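Local coordinates for protein fatty acid amide hydrolase (Candida albicans, PDB 6KVR) that probably hydrolyses fatty acid amides and other monocarboxylic acid amides to carboxylate and ammonium, as an enzyme of the amidase signature family, at residues 160-165 and 178-183; 337-342 and 560-565; 381-386 and 449-454; 392-397 and 425-430; 472-477 and 533-538. One frame throughout, in Å; residues are numbered along the deposited sequence.

Contact 1. Residues 160-165 and 178-183; sequences QMNYKD and NIPNSH
Two hydrogen bonds, both donated by backbone N-H groups of 160-165, join these irregular segments, which meet at a steep angle rather than as paired strands. K164 N reaches H183 ND1 at 3.0 Å, almost straight (173°) though tilted from the ring plane; ND1 accepts, so any single ring proton would sit on NE2, and NE2 lies near a water. D165 N meets P180 O at 2.9 Å, nearly along the C=O axis. The amide of N162 crosses the P180 ring obliquely, OD1 3.6 Å from P180 CG, and water serves both its ends. Its ND2 donates to a water that passes a hydrogen to S182 O; its OD1 accepts from a second water, which also receives N178 ND2, itself bonded to T168 O as well. A further water donates to D165 OD1 and, at a longer distance, to N181 O. H183 packs edge-to-face on Y163: CE1 stands over the centre of the tyrosine face, 3.4 Å above the plane, with the rings inclined by 63°. F125 meets the Y163 ring edge-to-face too. N162 O takes a CA-H...O contact from H183 CA at 3.5 Å. This surface contact, bridged by waters, lies within the loop between strand 155-158 and helix 185-192 of the amidase fold, with the Y163 side chain about 10 Å from that of K158, the predicted charge-relay lysine.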
# COMPACT_ATOMS: atom_id res chain seq x y z
N GLN A 160 8.64 1.26 22.26
CA GLN A 160 9.10 0.34 21.21
C GLN A 160 9.75 1.05 20.02
O GLN A 160 10.42 0.39 19.22
CB GLN A 160 7.93 -0.53 20.74
CG GLN A 160 6.77 0.24 20.09
CD GLN A 160 6.82 0.17 18.59
OE1 GLN A 160 7.37 -0.79 18.02
NE2 GLN A 160 6.23 1.16 17.92
N MSE A 161 9.60 2.36 19.88
CA MSE A 161 10.26 3.08 18.79
C MSE A 161 11.74 3.28 19.09
O MSE A 161 12.10 3.71 20.18
CB MSE A 161 9.60 4.44 18.54
CG MSE A 161 8.16 4.35 18.11
SE MSE A 161 7.34 6.12 17.84
CE MSE A 161 7.25 6.62 19.70
N ASN A 162 12.58 2.99 18.10
CA ASN A 162 14.02 3.21 18.23
C ASN A 162 14.29 4.61 18.76
O ASN A 162 13.83 5.61 18.19
CB ASN A 162 14.74 3.05 16.88
CG ASN A 162 14.99 1.61 16.51
OD1 ASN A 162 14.77 0.71 17.32
ND2 ASN A 162 15.47 1.38 15.29
N TYR A 163 15.05 4.69 19.84
CA TYR A 163 15.59 5.94 20.34
C TYR A 163 17.10 5.80 20.34
O TYR A 163 17.64 4.84 20.91
CB TYR A 163 15.07 6.27 21.75
CG TYR A 163 15.29 7.72 22.15
CD1 TYR A 163 16.54 8.17 22.54
CD2 TYR A 163 14.24 8.64 22.12
CE1 TYR A 163 16.74 9.49 22.91
CE2 TYR A 163 14.43 9.97 22.47
CZ TYR A 163 15.68 10.38 22.87
OH TYR A 163 15.90 11.69 23.22
N LYS A 164 17.78 6.77 19.72
CA LYS A 164 19.22 6.69 19.53
C LYS A 164 19.95 6.51 20.86
O LYS A 164 19.74 7.27 21.81
CB LYS A 164 19.72 7.95 18.83
CG LYS A 164 21.18 8.25 19.04
CD LYS A 164 21.61 9.44 18.20
CE LYS A 164 23.10 9.69 18.37
NZ LYS A 164 23.69 10.44 17.22
N ASP A 165 20.78 5.47 20.91
CA ASP A 165 21.69 5.19 22.02
C ASP A 165 20.95 4.83 23.30
O ASP A 165 21.50 5.00 24.39
CB ASP A 165 22.65 6.35 22.27
CG ASP A 165 23.60 6.56 21.11
OD1 ASP A 165 23.94 5.54 20.47
OD2 ASP A 165 23.98 7.72 20.82
N ASN A 178 19.21 -4.51 23.31
CA ASN A 178 19.14 -3.94 21.97
C ASN A 178 19.22 -2.42 22.08
O ASN A 178 18.28 -1.78 22.57
CB ASN A 178 17.86 -4.39 21.28
CG ASN A 178 17.70 -3.76 19.90
OD1 ASN A 178 18.55 -3.94 19.04
ND2 ASN A 178 16.62 -3.00 19.71
N ILE A 179 20.32 -1.84 21.62
CA ILE A 179 20.54 -0.40 21.66
C ILE A 179 20.78 0.09 20.24
O ILE A 179 21.88 -0.02 19.71
CB ILE A 179 21.72 -0.02 22.58
CG1 ILE A 179 21.53 -0.58 23.98
CG2 ILE A 179 21.91 1.50 22.64
CD1 ILE A 179 22.62 -0.15 24.98
N PRO A 180 19.77 0.68 19.59
CA PRO A 180 19.96 1.21 18.23
C PRO A 180 20.88 2.43 18.20
O PRO A 180 21.01 3.19 19.16
CB PRO A 180 18.54 1.59 17.78
CG PRO A 180 17.75 1.73 19.06
CD PRO A 180 18.37 0.79 20.05
N ASN A 181 21.50 2.63 17.03
CA ASN A 181 22.41 3.75 16.79
C ASN A 181 21.70 5.03 16.36
O ASN A 181 22.38 6.04 16.14
CB ASN A 181 23.41 3.39 15.69
CG ASN A 181 24.38 2.34 16.12
OD1 ASN A 181 24.62 1.38 15.39
ND2 ASN A 181 24.96 2.51 17.30
N SER A 182 20.38 5.00 16.18
CA SER A 182 19.68 6.17 15.67
C SER A 182 18.20 6.11 16.04
O SER A 182 17.66 5.04 16.36
CB SER A 182 19.85 6.29 14.15
OG SER A 182 19.25 5.18 13.51
N HIS A 183 17.57 7.27 16.02
CA HIS A 183 16.12 7.33 16.12
C HIS A 183 15.49 6.54 14.97
O HIS A 183 16.06 6.41 13.89
CB HIS A 183 15.64 8.78 16.06
CG HIS A 183 16.00 9.59 17.26
ND1 HIS A 183 16.31 9.03 18.48
CD2 HIS A 183 16.10 10.93 17.43
CE1 HIS A 183 16.58 9.99 19.35
NE2 HIS A 183 16.45 11.15 18.73
O HOH W 1 16.68 3.52 13.91
O HOH W 2 15.85 -1.76 17.17
O HOH W 3 16.63 13.85 20.60
O HOH W 4 24.99 5.94 18.09

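Contact 2. Residues 337-342 and 560-565; sequences PKIGDL and KAIVDL
No aromatic ring or planar side chain meets another here, so no face is stacked and no edge is met. The nearest thing to a flat group is the pyrrolidine of P337, puckered C-gamma endo, which stays at least 4.6 Å from 560-565 and touches A557 one turn earlier on the same helix. The P337 carbonyl comes closer: the methyl CB of A561 lies 3.5 Å from P337 O, beyond the oxygen end of the C=O bond. I339 carries most of the rest. Its CG1 is anti to the carbonyl carbon, and a second bend at chi2 (-69°) turns CD1 toward the helix, where it rests 3.9 Å from A561 CB and 4.1 Å from I562 CG1. One helical turn on from A561, L565 CB is 4.4 Å from I339 CG1, so the isoleucine lies along the face formed by A561, I562 and L565. The 3-10 turn 339-341 that presents it is closed by L342 N bonding I339 O at 3.1 Å. L370 and A373, on and just after helix 357-372, complete the apolar cluster around I339 and L565, while K560 turns aside to a salt bridge with D304. With aliphatic carbons and one carbonyl oxygen meeting, and no hydrogen bond across, the segments meet mainly through dispersion and the burial of apolar carbon, which fix distance more than direction.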
# COMPACT_ATOMS: atom_id res chain seq x y z
N PRO A 337 -16.38 21.62 8.90
CA PRO A 337 -17.73 21.63 8.35
C PRO A 337 -18.76 22.00 9.41
O PRO A 337 -18.50 21.97 10.61
CB PRO A 337 -17.92 20.18 7.90
CG PRO A 337 -17.16 19.42 8.95
CD PRO A 337 -15.93 20.25 9.22
N LYS A 338 -19.95 22.37 8.92
CA LYS A 338 -21.09 22.58 9.80
C LYS A 338 -21.75 21.24 10.07
O LYS A 338 -21.87 20.40 9.18
CB LYS A 338 -22.10 23.53 9.15
CG LYS A 338 -21.47 24.72 8.44
CD LYS A 338 -22.54 25.70 7.94
CE LYS A 338 -22.04 26.48 6.73
NZ LYS A 338 -23.00 27.55 6.34
N ILE A 339 -22.17 21.03 11.33
CA ILE A 339 -22.80 19.77 11.71
C ILE A 339 -23.95 19.44 10.78
O ILE A 339 -24.17 18.27 10.42
CB ILE A 339 -23.26 19.81 13.18
CG1 ILE A 339 -22.07 20.03 14.11
CG2 ILE A 339 -23.95 18.51 13.53
CD1 ILE A 339 -21.13 18.84 14.19
N GLY A 340 -24.70 20.46 10.36
CA GLY A 340 -25.83 20.25 9.47
C GLY A 340 -25.46 19.80 8.07
O GLY A 340 -26.35 19.42 7.31
N ASP A 341 -24.17 19.81 7.74
CA ASP A 341 -23.71 19.31 6.45
C ASP A 341 -23.31 17.83 6.48
O ASP A 341 -23.02 17.27 5.42
CB ASP A 341 -22.51 20.14 5.97
CG ASP A 341 -22.91 21.56 5.56
OD1 ASP A 341 -22.12 22.50 5.82
OD2 ASP A 341 -24.01 21.74 5.00
N LEU A 342 -23.30 17.18 7.66
CA LEU A 342 -22.74 15.85 7.83
C LEU A 342 -23.81 14.76 7.76
O LEU A 342 -24.91 14.93 8.29
CB LEU A 342 -21.99 15.73 9.16
CG LEU A 342 -20.86 16.72 9.46
CD1 LEU A 342 -20.60 16.83 10.95
CD2 LEU A 342 -19.58 16.32 8.76
N LYS A 560 -13.34 18.06 14.96
CA LYS A 560 -13.24 19.37 15.59
C LYS A 560 -14.62 20.00 15.76
O LYS A 560 -14.93 20.56 16.81
CB LYS A 560 -12.32 20.26 14.77
CG LYS A 560 -11.88 21.54 15.46
CD LYS A 560 -11.29 22.49 14.43
CE LYS A 560 -10.34 21.78 13.45
NZ LYS A 560 -8.95 21.57 13.97
N ALA A 561 -15.48 19.90 14.73
CA ALA A 561 -16.85 20.37 14.85
C ALA A 561 -17.60 19.65 15.97
O ALA A 561 -18.34 20.29 16.73
CB ALA A 561 -17.58 20.19 13.52
N ILE A 562 -17.43 18.33 16.07
CA ILE A 562 -18.22 17.53 17.00
C ILE A 562 -17.81 17.82 18.44
O ILE A 562 -18.66 17.93 19.33
CB ILE A 562 -18.10 16.03 16.67
CG1 ILE A 562 -18.81 15.71 15.35
CG2 ILE A 562 -18.66 15.18 17.79
CD1 ILE A 562 -18.85 14.23 15.02
N VAL A 563 -16.51 17.92 18.69
CA VAL A 563 -16.02 18.22 20.03
C VAL A 563 -16.47 19.61 20.46
O VAL A 563 -16.72 19.86 21.66
CB VAL A 563 -14.49 18.07 20.07
CG1 VAL A 563 -13.89 18.79 21.26
CG2 VAL A 563 -14.09 16.58 20.07
N ASP A 564 -16.59 20.54 19.51
CA ASP A 564 -17.09 21.87 19.84
C ASP A 564 -18.59 21.84 20.08
O ASP A 564 -19.08 22.44 21.05
CB ASP A 564 -16.72 22.86 18.74
CG ASP A 564 -15.24 23.23 18.77
OD1 ASP A 564 -14.52 22.74 19.68
OD2 ASP A 564 -14.79 24.00 17.89
N LEU A 565 -19.34 21.11 19.25
CA LEU A 565 -20.76 20.90 19.51
C LEU A 565 -21.00 20.34 20.91
O LEU A 565 -21.96 20.73 21.59
CB LEU A 565 -21.35 19.97 18.47
CG LEU A 565 -22.76 19.48 18.83
CD1 LEU A 565 -23.82 20.57 18.53
CD2 LEU A 565 -23.09 18.16 18.16

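Contact 3. Residues 381-386 and 449-454; sequences DPPNTK and DQYNDF
Segment 381-386 runs extended through P382 and P383, turns at N384 with a positive phi of 60°, and enters helix 385-397 at T385; segment 449-454 is helical throughout. The backbones stay well apart, P383 CA and Y451 CA being 8.4 Å from each other, so two neighbouring long side chains of the helix bridge the gap. Y451 points its phenol tip first at P383: OH donates to P383 O at 2.8 Å, in the carbonyl plane and on a lone pair. Y451 OH also packs against carbons, 3.4 Å from P382 CB and 3.6 Å from P383 CD, and the T385 side chain crosses that of Y451 at about a right angle, CG2 beside OH. Q450 stretches out fully, CG anti to the backbone N (chi1 -177°), and slides past the P383 ring in the opposite direction, NE2 3.5 Å from P383 CB. At its end OE1 accepts N384 ND2 at 2.8 Å on a lone pair; OE1 lies in the plane of the N384 amide, yet the two amides are turned 62° against each other. T385 OG1 is taken by D350 O. The contact thus ties the turn between edge strand 376-379 and helix 385-397 to helix 434-457, where F454 stacks on F380 and where D449 and N452 bond to K280, S324 and W320 of the second subunit.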
# COMPACT_ATOMS: atom_id res chain seq x y z
N ASP A 381 -26.54 -1.21 10.73
CA ASP A 381 -26.28 -2.56 11.22
C ASP A 381 -25.09 -3.12 10.43
O ASP A 381 -25.28 -3.62 9.31
CB ASP A 381 -27.52 -3.44 11.05
CG ASP A 381 -27.42 -4.77 11.76
OD1 ASP A 381 -26.30 -5.15 12.20
OD2 ASP A 381 -28.46 -5.44 11.90
N PRO A 382 -23.87 -3.05 10.95
CA PRO A 382 -22.68 -3.24 10.10
C PRO A 382 -22.53 -4.68 9.66
O PRO A 382 -22.62 -5.61 10.49
CB PRO A 382 -21.53 -2.80 11.02
CG PRO A 382 -22.03 -3.08 12.39
CD PRO A 382 -23.51 -2.77 12.35
N PRO A 383 -22.31 -4.93 8.38
CA PRO A 383 -22.32 -6.30 7.86
C PRO A 383 -21.00 -7.02 8.02
O PRO A 383 -19.92 -6.42 8.05
CB PRO A 383 -22.65 -6.11 6.37
CG PRO A 383 -22.10 -4.74 6.05
CD PRO A 383 -22.18 -3.92 7.31
N ASN A 384 -21.10 -8.35 8.14
CA ASN A 384 -19.94 -9.24 8.10
C ASN A 384 -18.93 -8.95 9.20
O ASN A 384 -17.75 -9.26 9.04
CB ASN A 384 -19.23 -9.18 6.74
CG ASN A 384 -19.89 -10.06 5.72
OD1 ASN A 384 -20.28 -11.18 6.03
ND2 ASN A 384 -20.03 -9.55 4.50
N THR A 385 -19.36 -8.36 10.33
CA THR A 385 -18.42 -8.11 11.43
C THR A 385 -17.84 -9.40 11.99
O THR A 385 -16.69 -9.41 12.43
CB THR A 385 -19.09 -7.29 12.55
OG1 THR A 385 -20.30 -7.93 12.96
CG2 THR A 385 -19.40 -5.86 12.08
N LYS A 386 -18.59 -10.50 11.97
CA LYS A 386 -18.04 -11.77 12.41
C LYS A 386 -16.93 -12.24 11.48
O LYS A 386 -15.87 -12.68 11.95
CB LYS A 386 -19.15 -12.82 12.50
CG LYS A 386 -18.65 -14.19 12.95
CD LYS A 386 -19.82 -15.11 13.28
CE LYS A 386 -19.35 -16.55 13.47
NZ LYS A 386 -20.48 -17.47 13.80
N ASP A 449 -14.20 -3.20 0.18
CA ASP A 449 -15.09 -2.71 -0.86
C ASP A 449 -16.52 -2.63 -0.35
O ASP A 449 -17.23 -1.65 -0.62
CB ASP A 449 -15.00 -3.59 -2.11
CG ASP A 449 -13.76 -3.30 -2.94
OD1 ASP A 449 -13.34 -2.12 -3.01
OD2 ASP A 449 -13.18 -4.25 -3.53
N GLN A 450 -16.96 -3.64 0.40
CA GLN A 450 -18.33 -3.63 0.90
C GLN A 450 -18.60 -2.37 1.70
O GLN A 450 -19.63 -1.72 1.53
CB GLN A 450 -18.60 -4.89 1.74
CG GLN A 450 -20.04 -4.99 2.23
CD GLN A 450 -20.35 -6.30 2.95
OE1 GLN A 450 -19.46 -7.01 3.42
NE2 GLN A 450 -21.63 -6.63 3.03
N TYR A 451 -17.65 -1.97 2.55
CA TYR A 451 -17.84 -0.81 3.42
C TYR A 451 -17.62 0.49 2.68
O TYR A 451 -18.30 1.49 2.96
CB TYR A 451 -16.88 -0.89 4.63
CG TYR A 451 -17.44 -1.69 5.78
CD1 TYR A 451 -17.55 -3.06 5.70
CD2 TYR A 451 -17.87 -1.05 6.94
CE1 TYR A 451 -18.08 -3.79 6.73
CE2 TYR A 451 -18.39 -1.77 7.99
CZ TYR A 451 -18.50 -3.14 7.88
OH TYR A 451 -19.01 -3.88 8.93
N ASN A 452 -16.65 0.53 1.77
CA ASN A 452 -16.45 1.74 0.99
C ASN A 452 -17.65 1.98 0.09
O ASN A 452 -18.12 3.12 -0.02
CB ASN A 452 -15.14 1.62 0.20
CG ASN A 452 -14.85 2.84 -0.68
OD1 ASN A 452 -14.72 3.97 -0.20
ND2 ASN A 452 -14.70 2.59 -1.98
N ASP A 453 -18.20 0.92 -0.51
CA ASP A 453 -19.39 1.06 -1.34
C ASP A 453 -20.58 1.54 -0.52
O ASP A 453 -21.46 2.23 -1.06
CB ASP A 453 -19.76 -0.28 -1.98
CG ASP A 453 -18.80 -0.68 -3.08
OD1 ASP A 453 -18.01 0.17 -3.55
OD2 ASP A 453 -18.85 -1.86 -3.50
N PHE A 454 -20.65 1.15 0.75
CA PHE A 454 -21.74 1.62 1.61
C PHE A 454 -21.69 3.13 1.78
O PHE A 454 -22.70 3.82 1.59
CB PHE A 454 -21.69 0.93 2.97
CG PHE A 454 -22.51 1.64 4.03
CD1 PHE A 454 -23.89 1.56 4.02
CD2 PHE A 454 -21.89 2.38 5.02
CE1 PHE A 454 -24.66 2.21 4.98
CE2 PHE A 454 -22.65 3.03 6.00
CZ PHE A 454 -24.04 2.94 5.98

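Contact 4. Residues 392-397 and 425-430; sequences VHKMYN and YGEGAK
H393 drives the edge of its imidazole into the face of Y425: CD2 stands 3.2 Å above the phenol plane, over its centre, with the rings at 83°. One water spans their polar ends, 2.8 Å from H393 NE2 and 3.0 Å from Y425 OH. Y396 CE2 lies over one face of the H393 ring, and the Y396 side chain comes within about 3 Å, nearest atoms, of G255, a predicted substrate-binding residue. Next along the chain the backbones press together, G426 CA lying 4.1 Å from K394 CA and making a CA-H...O contact of 3.6 Å with H393 O. A second water accepts from E427 N and donates to K394 O. Further out, the type II' turn from E427 to K430 carries a salt bridge, K430 NZ to E427 OE1 at 3.0 Å. Positioning comes from the next shell: H393 ND1 bonds Y389 O, Y425 OH bonds Y479 O, W481 meets the phenol edge-to-face, and N397 ND2 is taken by N422 O. No direct hydrogen bond crosses, so attraction probably comes from the C-H edge on the ring face and from the bridging waters; the bond to the Y389 carbonyl implies a proton on ND1 and should restrain rotation of the imidazole.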
# COMPACT_ATOMS: atom_id res chain seq x y z
N VAL A 392 -9.28 -10.99 10.80
CA VAL A 392 -8.16 -10.21 11.30
C VAL A 392 -7.46 -10.94 12.44
O VAL A 392 -6.23 -10.89 12.55
CB VAL A 392 -8.61 -8.79 11.70
CG1 VAL A 392 -9.29 -8.75 13.09
CG2 VAL A 392 -7.39 -7.83 11.62
N HIS A 393 -8.20 -11.68 13.25
CA HIS A 393 -7.53 -12.40 14.33
C HIS A 393 -6.73 -13.59 13.81
O HIS A 393 -5.72 -13.96 14.42
CB HIS A 393 -8.53 -12.81 15.41
CG HIS A 393 -8.89 -11.67 16.32
ND1 HIS A 393 -9.52 -10.53 15.86
CD2 HIS A 393 -8.59 -11.43 17.62
CE1 HIS A 393 -9.65 -9.67 16.86
NE2 HIS A 393 -9.09 -10.19 17.93
N LYS A 394 -7.15 -14.21 12.70
CA LYS A 394 -6.30 -15.21 12.07
C LYS A 394 -5.02 -14.56 11.58
O LYS A 394 -3.93 -15.13 11.72
CB LYS A 394 -7.03 -15.90 10.91
CG LYS A 394 -8.12 -16.89 11.28
CD LYS A 394 -8.72 -17.49 10.00
CE LYS A 394 -9.94 -18.38 10.25
NZ LYS A 394 -10.89 -18.32 9.09
N MSE A 395 -5.13 -13.36 11.01
CA MSE A 395 -4.02 -12.63 10.39
C MSE A 395 -2.95 -12.34 11.43
O MSE A 395 -1.76 -12.40 11.13
CB MSE A 395 -4.47 -11.31 9.76
CG MSE A 395 -5.06 -11.40 8.35
SE MSE A 395 -5.80 -9.66 7.76
CE MSE A 395 -6.11 -10.04 5.88
N TYR A 396 -3.38 -12.02 12.65
CA TYR A 396 -2.43 -11.69 13.71
C TYR A 396 -1.45 -12.83 13.94
O TYR A 396 -0.26 -12.58 14.20
CB TYR A 396 -3.15 -11.37 15.02
CG TYR A 396 -3.92 -10.08 15.01
CD1 TYR A 396 -3.50 -9.01 14.24
CD2 TYR A 396 -5.06 -9.92 15.81
CE1 TYR A 396 -4.21 -7.81 14.23
CE2 TYR A 396 -5.78 -8.73 15.81
CZ TYR A 396 -5.34 -7.68 15.02
OH TYR A 396 -6.05 -6.49 15.01
N ASN A 397 -1.91 -14.08 13.85
CA ASN A 397 -1.12 -15.23 14.28
C ASN A 397 -0.77 -16.20 13.16
O ASN A 397 -0.25 -17.29 13.44
CB ASN A 397 -1.86 -16.00 15.39
CG ASN A 397 -1.86 -15.27 16.72
OD1 ASN A 397 -1.31 -14.17 16.83
ND2 ASN A 397 -2.47 -15.87 17.74
N TYR A 425 -5.30 -16.36 19.67
CA TYR A 425 -6.34 -15.57 18.99
C TYR A 425 -6.96 -16.27 17.78
O TYR A 425 -8.19 -16.30 17.64
CB TYR A 425 -5.77 -14.24 18.55
CG TYR A 425 -6.29 -13.14 19.40
CD1 TYR A 425 -7.45 -13.34 20.14
CD2 TYR A 425 -5.63 -11.93 19.50
CE1 TYR A 425 -7.96 -12.34 20.94
CE2 TYR A 425 -6.12 -10.93 20.32
CZ TYR A 425 -7.29 -11.15 21.04
OH TYR A 425 -7.79 -10.15 21.85
N GLY A 426 -6.15 -16.73 16.85
CA GLY A 426 -6.81 -17.15 15.60
C GLY A 426 -6.81 -18.67 15.54
O GLY A 426 -7.60 -19.33 16.24
N GLU A 427 -5.89 -19.23 14.77
CA GLU A 427 -5.54 -20.64 14.91
C GLU A 427 -4.23 -20.81 15.68
O GLU A 427 -3.55 -21.83 15.53
CB GLU A 427 -5.47 -21.31 13.54
CG GLU A 427 -6.79 -21.22 12.74
CD GLU A 427 -6.81 -22.08 11.47
OE1 GLU A 427 -6.65 -23.31 11.58
OE2 GLU A 427 -7.00 -21.52 10.37
N GLY A 428 -3.86 -19.82 16.50
CA GLY A 428 -2.69 -19.88 17.36
C GLY A 428 -1.41 -20.34 16.69
O GLY A 428 -0.89 -19.67 15.79
N ALA A 429 -0.90 -21.50 17.12
CA ALA A 429 0.40 -21.95 16.64
C ALA A 429 0.34 -22.63 15.27
O ALA A 429 1.36 -23.15 14.81
CB ALA A 429 1.04 -22.91 17.65
N LYS A 430 -0.81 -22.65 14.60
CA LYS A 430 -0.85 -23.21 13.25
C LYS A 430 -0.17 -22.24 12.29
O LYS A 430 -0.52 -21.05 12.24
CB LYS A 430 -2.28 -23.48 12.81
CG LYS A 430 -2.41 -23.57 11.30
CD LYS A 430 -3.81 -23.98 10.87
CE LYS A 430 -3.99 -23.74 9.38
NZ LYS A 430 -5.41 -23.72 8.93
O HOH W 5 -10.39 -9.84 20.35
O HOH W 6 -4.00 -17.65 13.00

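Contact 5. Residues 472-477 and 533-538; sequences APHSEE and PSQFVG
The tight part of this contact is a parallel-displaced stack of H474 on F536. The planes lie only 6° apart with ring centroids separated by 4.3 Å, and F536 CZ sits 3.6 Å above the imidazole plane, offset toward its rim. The rotation of the imidazole is set by its own bond: NE2 donates to Q535 O at 2.9 Å, nearly straight (171°) and in the ring plane, although it meets the carbonyl from above its plane rather than on a lone pair. The buried phenyl is pinned at its edge as well, since A472 O comes in near the ring plane, 3.2 Å from F536 CE1, where the C-H edge would be slightly positive. Y264 of helix 259-265 packs on A472 and P473. The looser side begins at Q535, which is partly exposed: its side chain crosses that of H474 at about a right angle, CB 3.7 Å from H474 NE2, and then bends at chi2. Beyond H474 the type II turn to E477, its E477 N to H474 O bond weak, leads away from 533-538; there K221 NZ bonds S475 OG, D211 OD1 accepts from E476 N, and K417 NZ donates to E476 O. Since H474 uses NE2 as donor, that nitrogen must be protonated, and one imidazole serves both as a directed donor and as a flat aromatic face for the phenyl ring.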
# COMPACT_ATOMS: atom_id res chain seq x y z
N ALA A 472 -13.01 1.90 30.37
CA ALA A 472 -11.73 1.26 30.66
C ALA A 472 -11.94 -0.03 31.46
O ALA A 472 -12.70 -0.03 32.44
CB ALA A 472 -10.81 2.20 31.43
N PRO A 473 -11.28 -1.11 31.10
CA PRO A 473 -11.46 -2.38 31.81
C PRO A 473 -10.60 -2.45 33.07
O PRO A 473 -9.69 -1.65 33.29
CB PRO A 473 -11.02 -3.41 30.78
CG PRO A 473 -9.89 -2.72 30.10
CD PRO A 473 -10.31 -1.24 30.00
N HIS A 474 -10.89 -3.44 33.90
CA HIS A 474 -9.96 -3.75 34.97
C HIS A 474 -8.69 -4.34 34.37
O HIS A 474 -8.71 -4.96 33.31
CB HIS A 474 -10.59 -4.74 35.95
CG HIS A 474 -11.74 -4.17 36.71
ND1 HIS A 474 -12.67 -4.96 37.36
CD2 HIS A 474 -12.11 -2.89 36.95
CE1 HIS A 474 -13.57 -4.19 37.95
NE2 HIS A 474 -13.25 -2.92 37.72
N SER A 475 -7.57 -4.16 35.08
CA SER A 475 -6.29 -4.66 34.57
C SER A 475 -6.38 -6.15 34.26
O SER A 475 -6.98 -6.93 35.01
CB SER A 475 -5.18 -4.39 35.58
OG SER A 475 -5.05 -2.98 35.77
N GLU A 476 -5.83 -6.52 33.10
CA GLU A 476 -5.71 -7.91 32.66
C GLU A 476 -7.08 -8.56 32.42
O GLU A 476 -7.20 -9.79 32.42
CB GLU A 476 -4.89 -8.74 33.65
CG GLU A 476 -3.52 -8.14 34.02
CD GLU A 476 -2.55 -9.16 34.63
OE1 GLU A 476 -1.86 -9.91 33.89
OE2 GLU A 476 -2.49 -9.21 35.88
N GLU A 477 -8.11 -7.75 32.18
CA GLU A 477 -9.48 -8.26 32.01
C GLU A 477 -10.15 -7.60 30.81
O GLU A 477 -11.29 -7.13 30.88
CB GLU A 477 -10.29 -8.04 33.30
CG GLU A 477 -9.97 -9.07 34.39
CD GLU A 477 -10.90 -8.99 35.59
OE1 GLU A 477 -12.06 -9.47 35.49
OE2 GLU A 477 -10.45 -8.50 36.65
N PRO A 533 -21.47 -1.58 37.99
CA PRO A 533 -21.53 -0.11 38.14
C PRO A 533 -20.61 0.45 39.22
O PRO A 533 -20.02 1.51 39.02
CB PRO A 533 -23.01 0.15 38.49
CG PRO A 533 -23.74 -1.06 38.10
CD PRO A 533 -22.79 -2.21 38.20
N SER A 534 -20.48 -0.23 40.36
CA SER A 534 -19.70 0.33 41.47
C SER A 534 -18.20 0.19 41.27
O SER A 534 -17.44 0.79 42.04
CB SER A 534 -20.12 -0.33 42.79
OG SER A 534 -19.78 -1.72 42.84
N GLN A 535 -17.75 -0.54 40.26
CA GLN A 535 -16.33 -0.85 40.07
C GLN A 535 -15.72 -0.14 38.86
O GLN A 535 -14.59 -0.46 38.46
CB GLN A 535 -16.15 -2.36 39.95
CG GLN A 535 -16.28 -3.14 41.26
CD GLN A 535 -15.20 -2.77 42.28
OE1 GLN A 535 -15.44 -2.02 43.23
NE2 GLN A 535 -14.00 -3.33 42.08
N PHE A 536 -16.44 0.80 38.25
CA PHE A 536 -15.93 1.52 37.09
C PHE A 536 -16.23 3.02 37.21
O PHE A 536 -16.44 3.69 36.19
CB PHE A 536 -16.53 0.97 35.78
CG PHE A 536 -16.06 -0.41 35.41
CD1 PHE A 536 -14.87 -0.60 34.72
CD2 PHE A 536 -16.82 -1.53 35.74
CE1 PHE A 536 -14.43 -1.87 34.37
CE2 PHE A 536 -16.39 -2.81 35.41
CZ PHE A 536 -15.19 -2.99 34.71
N VAL A 537 -16.24 3.55 38.43
CA VAL A 537 -16.83 4.86 38.71
C VAL A 537 -16.13 5.97 37.95
O VAL A 537 -14.91 6.15 38.05
CB VAL A 537 -16.78 5.16 40.22
CG1 VAL A 537 -17.40 6.53 40.48
CG2 VAL A 537 -17.47 4.06 41.04
N GLY A 538 -16.91 6.78 37.22
CA GLY A 538 -16.41 8.03 36.69
C GLY A 538 -15.46 7.90 35.53
O GLY A 538 -14.83 8.90 35.15

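How the contacts relate
From the N terminus, contact 1 closes first, a short loop of 12 residues between strand 155-158 and helix 185-192. Contact 2 opens at 337-342, ahead of strand 343-346, and closes only on the last helix, 552-565, so contacts 3, 4 and 5 all nest within its loop. Contact 3 closes over helix 434-457 and encloses contact 4; both use helix 385-397, one at its start and one toward its end, with nearest atoms about 7 Å apart. Contact 5 follows in series, joining the loop after strand 462-466 to that before strand 540-546. No loops cross, and no contact touches another; contact 1 lies across the chain's centre from contacts 2 and 5.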